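Local coordinates for protein geranyltranstransferase (Campylobacter jejuni, PDB 3NPK) that probably condenses isopentenyl diphosphate with geranyl diphosphate to make farnesyl diphosphate in isoprenoid biosynthesis, releasing pyrophosphate, at residues A[42-55]-A[178-192]. Sequence-based numbering, arbitrary orientation.
With PPV (pyrophosphate), chain C.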
ATOM      1  N   PHE A  42       3.347  -6.258 -18.899  1.00 13.66           N
ATOM      2  CA  PHE A  42       2.380  -7.305 -19.232  1.00 12.84           C
ATOM      3  C   PHE A  42       1.048  -7.067 -18.508  1.00 11.90           C
ATOM      4  O   PHE A  42      -0.025  -7.166 -19.112  1.00 11.74           O
ATOM      5  CB  PHE A  42       2.996  -8.671 -18.865  1.00 13.74           C
ATOM      6  CG  PHE A  42       2.073  -9.848 -19.026  1.00 16.24           C
ATOM      7  CD1 PHE A  42       1.655 -10.266 -20.289  1.00 16.81           C
ATOM      8  CD2 PHE A  42       1.664 -10.577 -17.918  1.00 17.56           C
ATOM      9  CE1 PHE A  42       0.821 -11.381 -20.427  1.00 17.24           C
ATOM     10  CE2 PHE A  42       0.836 -11.679 -18.054  1.00 18.78           C
ATOM     11  CZ  PHE A  42       0.414 -12.081 -19.301  1.00 18.36           C
ATOM     12  N   ARG A  43       1.107  -6.741 -17.221  1.00 11.45           N
ATOM     13  CA  ARG A  43      -0.131  -6.558 -16.471  1.00 10.78           C
ATOM     14  C   ARG A  43      -0.916  -5.339 -16.970  1.00 10.77           C
ATOM     15  O   ARG A  43      -2.134  -5.424 -17.214  1.00 10.67           O
ATOM     16  CB  ARG A  43       0.167  -6.477 -14.976  1.00 10.98           C
ATOM     17  CG  ARG A  43       0.733  -7.796 -14.460  1.00 11.74           C
ATOM     18  CD  ARG A  43       1.549  -7.664 -13.184  1.00 11.78           C
ATOM     19  NE  ARG A  43       2.176  -8.942 -12.825  1.00 11.94           N
ATOM     20  CZ  ARG A  43       3.283  -9.431 -13.387  1.00 12.85           C
ATOM     21  NH1 ARG A  43       3.919  -8.747 -14.331  1.00 14.06           N
ATOM     22  NH2 ARG A  43       3.771 -10.612 -12.996  1.00 13.83           N
ATOM     23  N   ALA A  44      -0.236  -4.206 -17.113  1.00 10.59           N
ATOM     24  CA  ALA A  44      -0.857  -3.033 -17.735  1.00 10.36           C
ATOM     25  C   ALA A  44      -1.495  -3.387 -19.079  1.00 10.37           C
ATOM     26  O   ALA A  44      -2.629  -2.992 -19.364  1.00 10.63           O
ATOM     27  CB  ALA A  44       0.180  -1.921 -17.931  1.00 12.55           C
ATOM     28  N   GLN A  45      -0.766  -4.124 -19.911  1.00 10.61           N
ATOM     29  CA  GLN A  45      -1.260  -4.441 -21.253  1.00 11.66           C
ATOM     30  C   GLN A  45      -2.465  -5.380 -21.260  1.00 10.66           C
ATOM     31  O   GLN A  45      -3.361  -5.245 -22.115  1.00 11.44           O
ATOM     32  CB  GLN A  45      -0.141  -4.964 -22.154  1.00 12.64           C
ATOM     33  CG  GLN A  45       0.950  -3.905 -22.423  1.00 14.37           C
ATOM     34  CD  GLN A  45       0.354  -2.616 -22.965  1.00 17.63           C
ATOM     35  OE1 GLN A  45      -0.612  -2.646 -23.723  1.00 20.60           O
ATOM     36  NE2 GLN A  45       0.912  -1.482 -22.567  1.00 18.18           N
ATOM     37  N   LEU A  46      -2.514  -6.319 -20.317  1.00 10.58           N
ATOM     38  CA  LEU A  46      -3.712  -7.153 -20.175  1.00 10.63           C
ATOM     39  C   LEU A  46      -4.929  -6.289 -19.873  1.00 10.05           C
ATOM     40  O   LEU A  46      -5.980  -6.442 -20.498  1.00 11.33           O
ATOM     41  CB  LEU A  46      -3.532  -8.185 -19.063  1.00 11.49           C
ATOM     42  CG  LEU A  46      -2.571  -9.340 -19.359  1.00 12.13           C
ATOM     43  CD1 LEU A  46      -2.395 -10.122 -18.076  1.00 14.22           C
ATOM     44  CD2 LEU A  46      -3.107 -10.224 -20.484  1.00 14.21           C
ATOM     45  N   LEU A  47      -4.785  -5.362 -18.928  1.00  9.39           N
ATOM     46  CA  LEU A  47      -5.901  -4.507 -18.544  1.00  9.77           C
ATOM     47  C   LEU A  47      -6.332  -3.646 -19.731  1.00 10.28           C
ATOM     48  O   LEU A  47      -7.528  -3.542 -20.043  1.00 10.78           O
ATOM     49  CB  LEU A  47      -5.511  -3.620 -17.356  1.00 10.48           C
ATOM     50  CG  LEU A  47      -6.606  -2.657 -16.877  1.00 10.88           C
ATOM     51  CD1 LEU A  47      -6.500  -2.402 -15.384  1.00 13.39           C
ATOM     52  CD2 LEU A  47      -6.592  -1.312 -17.626  1.00 11.45           C
ATOM     53  N   LEU A  48      -5.365  -3.010 -20.387  1.00  9.36           N
ATOM     54  CA  LEU A  48      -5.696  -2.082 -21.471  1.00 10.67           C
ATOM     55  C   LEU A  48      -6.293  -2.819 -22.667  1.00 11.05           C
ATOM     56  O   LEU A  48      -7.119  -2.261 -23.393  1.00 11.32           O
ATOM     57  CB  LEU A  48      -4.459  -1.284 -21.892  1.00 11.56           C
ATOM     58  CG  LEU A  48      -3.913  -0.349 -20.807  1.00 10.39           C
ATOM     59  CD1 LEU A  48      -2.525   0.165 -21.208  1.00 11.97           C
ATOM     60  CD2 LEU A  48      -4.897   0.806 -20.558  1.00 11.40           C
ATOM     61  N   SER A  49      -5.895  -4.075 -22.869  1.00  9.95           N
ATOM     62  CA  SER A  49      -6.430  -4.866 -23.980  1.00 10.47           C
ATOM     63  C   SER A  49      -7.912  -5.130 -23.742  1.00 10.53           C
ATOM     64  O   SER A  49      -8.739  -5.003 -24.664  1.00 11.89           O
ATOM     65  CB  SER A  49      -5.688  -6.203 -24.119  1.00 11.24           C
ATOM     66  OG  SER A  49      -4.332  -6.032 -24.518  1.00 12.34           O
ATOM     67  N   VAL A  50      -8.258  -5.503 -22.509  1.00  9.34           N
ATOM     68  CA  VAL A  50      -9.675  -5.702 -22.180  1.00 10.29           C
ATOM     69  C   VAL A  50     -10.471  -4.423 -22.467  1.00 10.10           C
ATOM     70  O   VAL A  50     -11.492  -4.458 -23.162  1.00 11.96           O
ATOM     71  CB  VAL A  50      -9.884  -6.142 -20.714  1.00  9.89           C
ATOM     72  CG1 VAL A  50     -11.388  -6.186 -20.379  1.00 11.88           C
ATOM     73  CG2 VAL A  50      -9.231  -7.518 -20.474  1.00 10.62           C
ATOM     74  N   VAL A  51     -10.002  -3.289 -21.951  1.00  9.84           N
ATOM     75  CA  VAL A  51     -10.716  -2.032 -22.152  1.00 10.90           C
ATOM     76  C   VAL A  51     -10.821  -1.670 -23.641  1.00 12.18           C
ATOM     77  O   VAL A  51     -11.904  -1.339 -24.141  1.00 13.12           O
ATOM     78  CB  VAL A  51     -10.066  -0.874 -21.360  1.00 10.23           C
ATOM     79  CG1 VAL A  51     -10.817   0.435 -21.622  1.00 11.86           C
ATOM     80  CG2 VAL A  51     -10.065  -1.196 -19.866  1.00 11.31           C
ATOM     81  N   GLN A  52      -9.705  -1.744 -24.357  1.00 12.22           N
ATOM     82  CA  GLN A  52      -9.712  -1.421 -25.781  1.00 13.92           C
ATOM     83  C   GLN A  52     -10.734  -2.265 -26.550  1.00 14.80           C
ATOM     84  O   GLN A  52     -11.426  -1.764 -27.435  1.00 16.11           O
ATOM     85  CB  GLN A  52      -8.309  -1.592 -26.378  1.00 15.37           C
ATOM     86  CG  GLN A  52      -8.244  -1.355 -27.893  1.00 18.24           C
ATOM     87  CD  GLN A  52      -8.649   0.047 -28.315  1.00 21.68           C
ATOM     88  OE1 GLN A  52      -8.774   0.956 -27.493  1.00 21.94           O
ATOM     89  NE2 GLN A  52      -8.863   0.223 -29.616  1.00 24.62           N
ATOM     90  N   SER A  53     -10.838  -3.539 -26.188  1.00 12.96           N
ATOM     91  CA  SER A  53     -11.693  -4.482 -26.910  1.00 14.31           C
ATOM     92  C   SER A  53     -13.176  -4.282 -26.611  1.00 15.17           C
ATOM     93  O   SER A  53     -14.037  -4.685 -27.396  1.00 18.53           O
ATOM     94  CB  SER A  53     -11.301  -5.924 -26.568  1.00 15.88           C
ATOM     95  OG  SER A  53     -11.792  -6.301 -25.289  1.00 18.66           O
ATOM     96  N   ASN A  54     -13.482  -3.668 -25.479  1.00 14.50           N
ATOM     97  CA  ASN A  54     -14.861  -3.627 -25.010  1.00 16.71           C
ATOM     98  C   ASN A  54     -15.459  -2.219 -24.949  1.00 17.47           C
ATOM     99  O   ASN A  54     -16.597  -1.982 -25.388  1.00 20.41           O
ATOM    100  CB  ASN A  54     -14.948  -4.294 -23.636  1.00 18.46           C
ATOM    101  CG  ASN A  54     -16.360  -4.596 -23.236  1.00 20.78           C
ATOM    102  OD1 ASN A  54     -16.991  -3.818 -22.535  1.00 21.63           O
ATOM    103  ND2 ASN A  54     -16.882  -5.723 -23.714  1.00 23.33           N
ATOM    104  N   LYS A  55     -14.698  -1.292 -24.372  1.00 15.30           N
ATOM    105  CA  LYS A  55     -15.116   0.103 -24.279  1.00 16.57           C
ATOM    106  C   LYS A  55     -13.937   1.000 -24.603  1.00 16.50           C
ATOM    107  O   LYS A  55     -13.341   1.608 -23.710  1.00 15.40           O
ATOM    108  CB  LYS A  55     -15.645   0.414 -22.880  1.00 18.88           C
ATOM    109  CG  LYS A  55     -17.077  -0.020 -22.643  1.00 21.20           C
ATOM    110  CD  LYS A  55     -17.643   0.687 -21.428  1.00 22.36           C
ATOM    111  CE  LYS A  55     -19.026   0.169 -21.070  1.00 24.28           C
ATOM    112  NZ  LYS A  55     -19.655   1.032 -20.029  1.00 25.11           N
ATOM    113  N   LEU A 178      -2.398 -11.495  -9.205  1.00  9.56           N
ATOM    114  CA  LEU A 178      -2.236 -10.139  -9.731  1.00  9.83           C
ATOM    115  C   LEU A 178      -2.460 -10.082 -11.255  1.00  9.89           C
ATOM    116  O   LEU A 178      -2.998  -9.097 -11.774  1.00 10.48           O
ATOM    117  CB  LEU A 178      -0.864  -9.561  -9.356  1.00 10.30           C
ATOM    118  CG  LEU A 178      -0.723  -8.052  -9.631  1.00 10.21           C
ATOM    119  CD1 LEU A 178      -1.728  -7.244  -8.846  1.00 11.59           C
ATOM    120  CD2 LEU A 178       0.688  -7.572  -9.330  1.00 11.29           C
ATOM    121  N   ILE A 179      -2.060 -11.139 -11.969  1.00  9.28           N
ATOM    122  CA  ILE A 179      -2.348 -11.258 -13.404  1.00  9.15           C
ATOM    123  C   ILE A 179      -3.861 -11.358 -13.650  1.00  8.85           C
ATOM    124  O   ILE A 179      -4.422 -10.649 -14.503  1.00 10.57           O
ATOM    125  CB  ILE A 179      -1.583 -12.457 -14.023  1.00  9.99           C
ATOM    126  CG1 ILE A 179      -0.082 -12.137 -14.045  1.00 10.93           C
ATOM    127  CG2 ILE A 179      -2.081 -12.775 -15.423  1.00 10.08           C
ATOM    128  CD1 ILE A 179       0.816 -13.327 -14.253  1.00 11.29           C
ATOM    129  N   ALA A 180      -4.526 -12.213 -12.887  1.00  9.05           N
ATOM    130  CA  ALA A 180      -5.990 -12.311 -12.940  1.00  8.76           C
ATOM    131  C   ALA A 180      -6.648 -10.966 -12.605  1.00  8.69           C
ATOM    132  O   ALA A 180      -7.633 -10.548 -13.238  1.00  9.65           O
ATOM    133  CB  ALA A 180      -6.480 -13.403 -11.975  1.00  9.21           C
ATOM    134  N   ALA A 181      -6.104 -10.278 -11.608  1.00  8.97           N
ATOM    135  CA  ALA A 181      -6.646  -8.973 -11.225  1.00  9.02           C
ATOM    136  C   ALA A 181      -6.546  -7.961 -12.367  1.00  8.55           C
ATOM    137  O   ALA A 181      -7.449  -7.165 -12.570  1.00 10.43           O
ATOM    138  CB  ALA A 181      -5.928  -8.433  -9.984  1.00  9.82           C
ATOM    139  N   ALA A 182      -5.445  -7.985 -13.115  1.00  9.12           N
ATOM    140  CA  ALA A 182      -5.295  -7.044 -14.217  1.00 10.04           C
ATOM    141  C   ALA A 182      -6.426  -7.221 -15.221  1.00  8.87           C
ATOM    142  O   ALA A 182      -7.036  -6.245 -15.674  1.00 10.16           O
ATOM    143  CB  ALA A 182      -3.957  -7.247 -14.893  1.00  9.76           C
ATOM    144  N   LEU A 183      -6.702  -8.472 -15.580  1.00  8.43           N
ATOM    145  CA  LEU A 183      -7.799  -8.773 -16.504  1.00  8.75           C
ATOM    146  C   LEU A 183      -9.150  -8.376 -15.903  1.00  8.63           C
ATOM    147  O   LEU A 183      -9.956  -7.722 -16.575  1.00  9.50           O
ATOM    148  CB  LEU A 183      -7.799 -10.256 -16.865  1.00  9.78           C
ATOM    149  CG  LEU A 183      -6.643 -10.651 -17.780  1.00  9.88           C
ATOM    150  CD1 LEU A 183      -6.405 -12.173 -17.776  1.00 12.16           C
ATOM    151  CD2 LEU A 183      -6.875 -10.134 -19.215  1.00 10.68           C
ATOM    152  N   LYS A 184      -9.393  -8.749 -14.643  1.00  8.97           N
ATOM    153  CA  LYS A 184     -10.683  -8.445 -14.012  1.00  8.69           C
ATOM    154  C   LYS A 184     -10.896  -6.930 -13.889  1.00  8.96           C
ATOM    155  O   LYS A 184     -11.998  -6.430 -14.082  1.00 10.13           O
ATOM    156  CB  LYS A 184     -10.804  -9.098 -12.629  1.00 10.78           C
ATOM    157  CG  LYS A 184     -12.209  -8.914 -12.019  1.00 15.19           C
ATOM    158  CD  LYS A 184     -12.401  -9.667 -10.740  1.00 17.40           C
ATOM    159  CE  LYS A 184     -13.846  -9.465 -10.242  1.00 19.17           C
ATOM    160  NZ  LYS A 184     -14.112 -10.108  -8.943  1.00 21.52           N
HETATM  161  N   MSE A 185      -9.832  -6.202 -13.580  1.00  8.52           N
HETATM  162  CA  MSE A 185      -9.923  -4.752 -13.485  1.00  8.10           C
HETATM  163  C   MSE A 185     -10.296  -4.120 -14.839  1.00  8.00           C
HETATM  164  O   MSE A 185     -11.065  -3.147 -14.892  1.00  8.72           O
HETATM  165  CB  MSE A 185      -8.609  -4.190 -12.940  1.00 10.18           C
HETATM  166  CG  MSE A 185      -8.458  -4.539 -11.463  1.00 10.47           C
HETATM  167 SE   MSE A 185      -6.693  -4.206 -10.728  1.00 15.28          SE
HETATM  168  CE  MSE A 185      -6.858  -2.287 -10.444  1.00 12.86           C
ATOM    169  N   GLY A 186      -9.772  -4.664 -15.933  1.00  9.22           N
ATOM    170  CA  GLY A 186     -10.222  -4.208 -17.249  1.00  9.77           C
ATOM    171  C   GLY A 186     -11.736  -4.390 -17.387  1.00  9.72           C
ATOM    172  O   GLY A 186     -12.451  -3.505 -17.883  1.00  9.81           O
ATOM    173  N   CYS A 187     -12.240  -5.525 -16.921  1.00  9.69           N
ATOM    174  CA  CYS A 187     -13.673  -5.805 -16.996  1.00  9.94           C
ATOM    175  C   CYS A 187     -14.454  -4.815 -16.134  1.00  9.78           C
ATOM    176  O   CYS A 187     -15.526  -4.322 -16.535  1.00 10.90           O
ATOM    177  CB  CYS A 187     -13.964  -7.239 -16.538  1.00 12.07           C
ATOM    178  SG  CYS A 187     -13.247  -8.517 -17.585  1.00 12.81           S
ATOM    179  N   GLU A 188     -13.929  -4.522 -14.949  1.00  9.79           N
ATOM    180  CA  GLU A 188     -14.618  -3.617 -14.036  1.00  9.77           C
ATOM    181  C   GLU A 188     -14.692  -2.193 -14.585  1.00  9.31           C
ATOM    182  O   GLU A 188     -15.724  -1.521 -14.448  1.00 10.77           O
ATOM    183  CB  GLU A 188     -13.990  -3.663 -12.644  1.00 10.02           C
ATOM    184  CG  GLU A 188     -14.292  -5.021 -11.956  1.00 11.79           C
ATOM    185  CD  GLU A 188     -13.587  -5.244 -10.631  1.00 13.67           C
ATOM    186  OE1 GLU A 188     -12.432  -4.786 -10.448  1.00 13.28           O
ATOM    187  OE2 GLU A 188     -14.212  -5.900  -9.763  1.00 16.30           O
ATOM    188  N   ILE A 189     -13.613  -1.727 -15.211  1.00  9.68           N
ATOM    189  CA  ILE A 189     -13.654  -0.419 -15.882  1.00 10.43           C
ATOM    190  C   ILE A 189     -14.820  -0.352 -16.879  1.00 10.03           C
ATOM    191  O   ILE A 189     -15.531   0.671 -16.981  1.00 11.28           O
ATOM    192  CB  ILE A 189     -12.327  -0.134 -16.604  1.00 10.53           C
ATOM    193  CG1 ILE A 189     -11.230   0.125 -15.577  1.00 11.14           C
ATOM    194  CG2 ILE A 189     -12.452   1.058 -17.559  1.00 11.10           C
ATOM    195  CD1 ILE A 189      -9.819  -0.022 -16.148  1.00 10.63           C
ATOM    196  N   CYS A 190     -15.014  -1.446 -17.610  1.00 11.03           N
ATOM    197  CA  CYS A 190     -16.043  -1.533 -18.643  1.00 12.07           C
ATOM    198  C   CYS A 190     -17.427  -1.889 -18.111  1.00 12.44           C
ATOM    199  O   CYS A 190     -18.393  -1.964 -18.888  1.00 12.84           O
ATOM    200  CB  CYS A 190     -15.629  -2.575 -19.676  1.00 13.02           C
ATOM    201  SG  CYS A 190     -14.122  -2.147 -20.552  1.00 14.89           S
ATOM    202  N   GLU A 191     -17.511  -2.130 -16.803  1.00 12.47           N
ATOM    203  CA  GLU A 191     -18.758  -2.544 -16.162  1.00 12.98           C
ATOM    204  C   GLU A 191     -19.310  -3.809 -16.831  1.00 13.32           C
ATOM    205  O   GLU A 191     -20.525  -3.965 -17.025  1.00 13.74           O
ATOM    206  CB  GLU A 191     -19.775  -1.387 -16.122  1.00 15.87           C
ATOM    207  CG  GLU A 191     -19.361  -0.296 -15.144  1.00 18.40           C
ATOM    208  CD  GLU A 191     -20.258   0.926 -15.223  1.00 21.37           C
ATOM    209  OE1 GLU A 191     -20.027   1.761 -16.111  1.00 22.12           O
ATOM    210  OE2 GLU A 191     -21.187   1.058 -14.393  1.00 25.41           O
ATOM    211  N   LEU A 192     -18.404  -4.728 -17.170  1.00 12.64           N
ATOM    212  CA  LEU A 192     -18.796  -6.021 -17.722  1.00 12.25           C
ATOM    213  C   LEU A 192     -19.508  -6.852 -16.660  1.00 12.77           C
ATOM    214  O   LEU A 192     -19.196  -6.762 -15.467  1.00 14.30           O
ATOM    215  CB  LEU A 192     -17.568  -6.774 -18.244  1.00 12.19           C
ATOM    216  CG  LEU A 192     -17.825  -8.087 -18.987  1.00 13.17           C
ATOM    217  CD1 LEU A 192     -18.561  -7.862 -20.313  1.00 15.41           C
ATOM    218  CD2 LEU A 192     -16.510  -8.810 -19.220  1.00 13.73           C
TER
HETATM  219  O11 PPV C 290       8.466 -10.436 -13.398  1.00 34.36           O
HETATM  220  P1  PPV C 290       8.206  -9.831 -14.910  1.00 30.95           P
HETATM  221  O21 PPV C 290       8.652 -10.906 -16.073  1.00 31.94           O
HETATM  222  O31 PPV C 290       6.788  -9.521 -15.098  1.00 32.36           O
HETATM  223  OPP PPV C 290       9.216  -8.544 -15.031  1.00 25.85           O
HETATM  224  P2  PPV C 290       8.965  -7.092 -15.749  1.00 20.72           P
HETATM  225  O12 PPV C 290      10.432  -6.364 -15.555  1.00 21.31           O
HETATM  226  O22 PPV C 290       7.887  -6.213 -14.907  1.00 20.20           O
HETATM  227  O32 PPV C 290       8.628  -7.225 -17.177  1.00 20.76           O
HETATM  228  O   HOH W   1     -18.995  -3.903 -20.709  1.00 25.38           O
HETATM  229  O   HOH W   2     -17.993   1.681 -17.799  1.00 18.22           O
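Helix 42-54 and helix 178-189 run nearly parallel, crossing at -27° with axes 7.5 Å apart, and come closest where Leu47 and Gly186 bring their CA atoms within 4.5 Å. Leu47 is a knob in the hole formed by Ala182, Met185, Gly186 and Ile189: with CG anti to the backbone N (chi1 179°), its CD1 rests on Met185 CB and its CD2 meets Ile189 CD1 at 3.8 Å. Gly186 has no side chain, and Val50 fills that side by laying CG1 against the glycine backbone, 3.5 Å from Gly186 C, while CG2 turns to Leu183 CD2. One turn earlier Ala182 CB packs on the backbone carbonyl of Arg43, and Leu46 reaches Ile179 and Leu183 with CD1 and CB. Near the C-terminal ends, Cys190 SG touches both Val51 CA and Lys55 CB, each 3.8 Å away. Here polar links pass through water: one joins Asn54 OD1 to Cys190 O, another Lys55 NZ to Ile189 O and Glu191 OE1, whose carboxylate also forms a salt bridge with Lys127. At the other end the Arg43 side chain crosses that of Leu178 at about a right angle, CD and NE touching Leu178 CD2, and NH1 donates to pyrophosphate O31 (3.1 Å, 160°), which lies in the guanidinium plane. Pyrophosphate is also hydrogen-bonded to Lys40 N and Arg92 NH2. The tightly packed pair is part of the all-helical polyprenyl synthetase fold, its Arg43 end facing the pyrophosphate pocket.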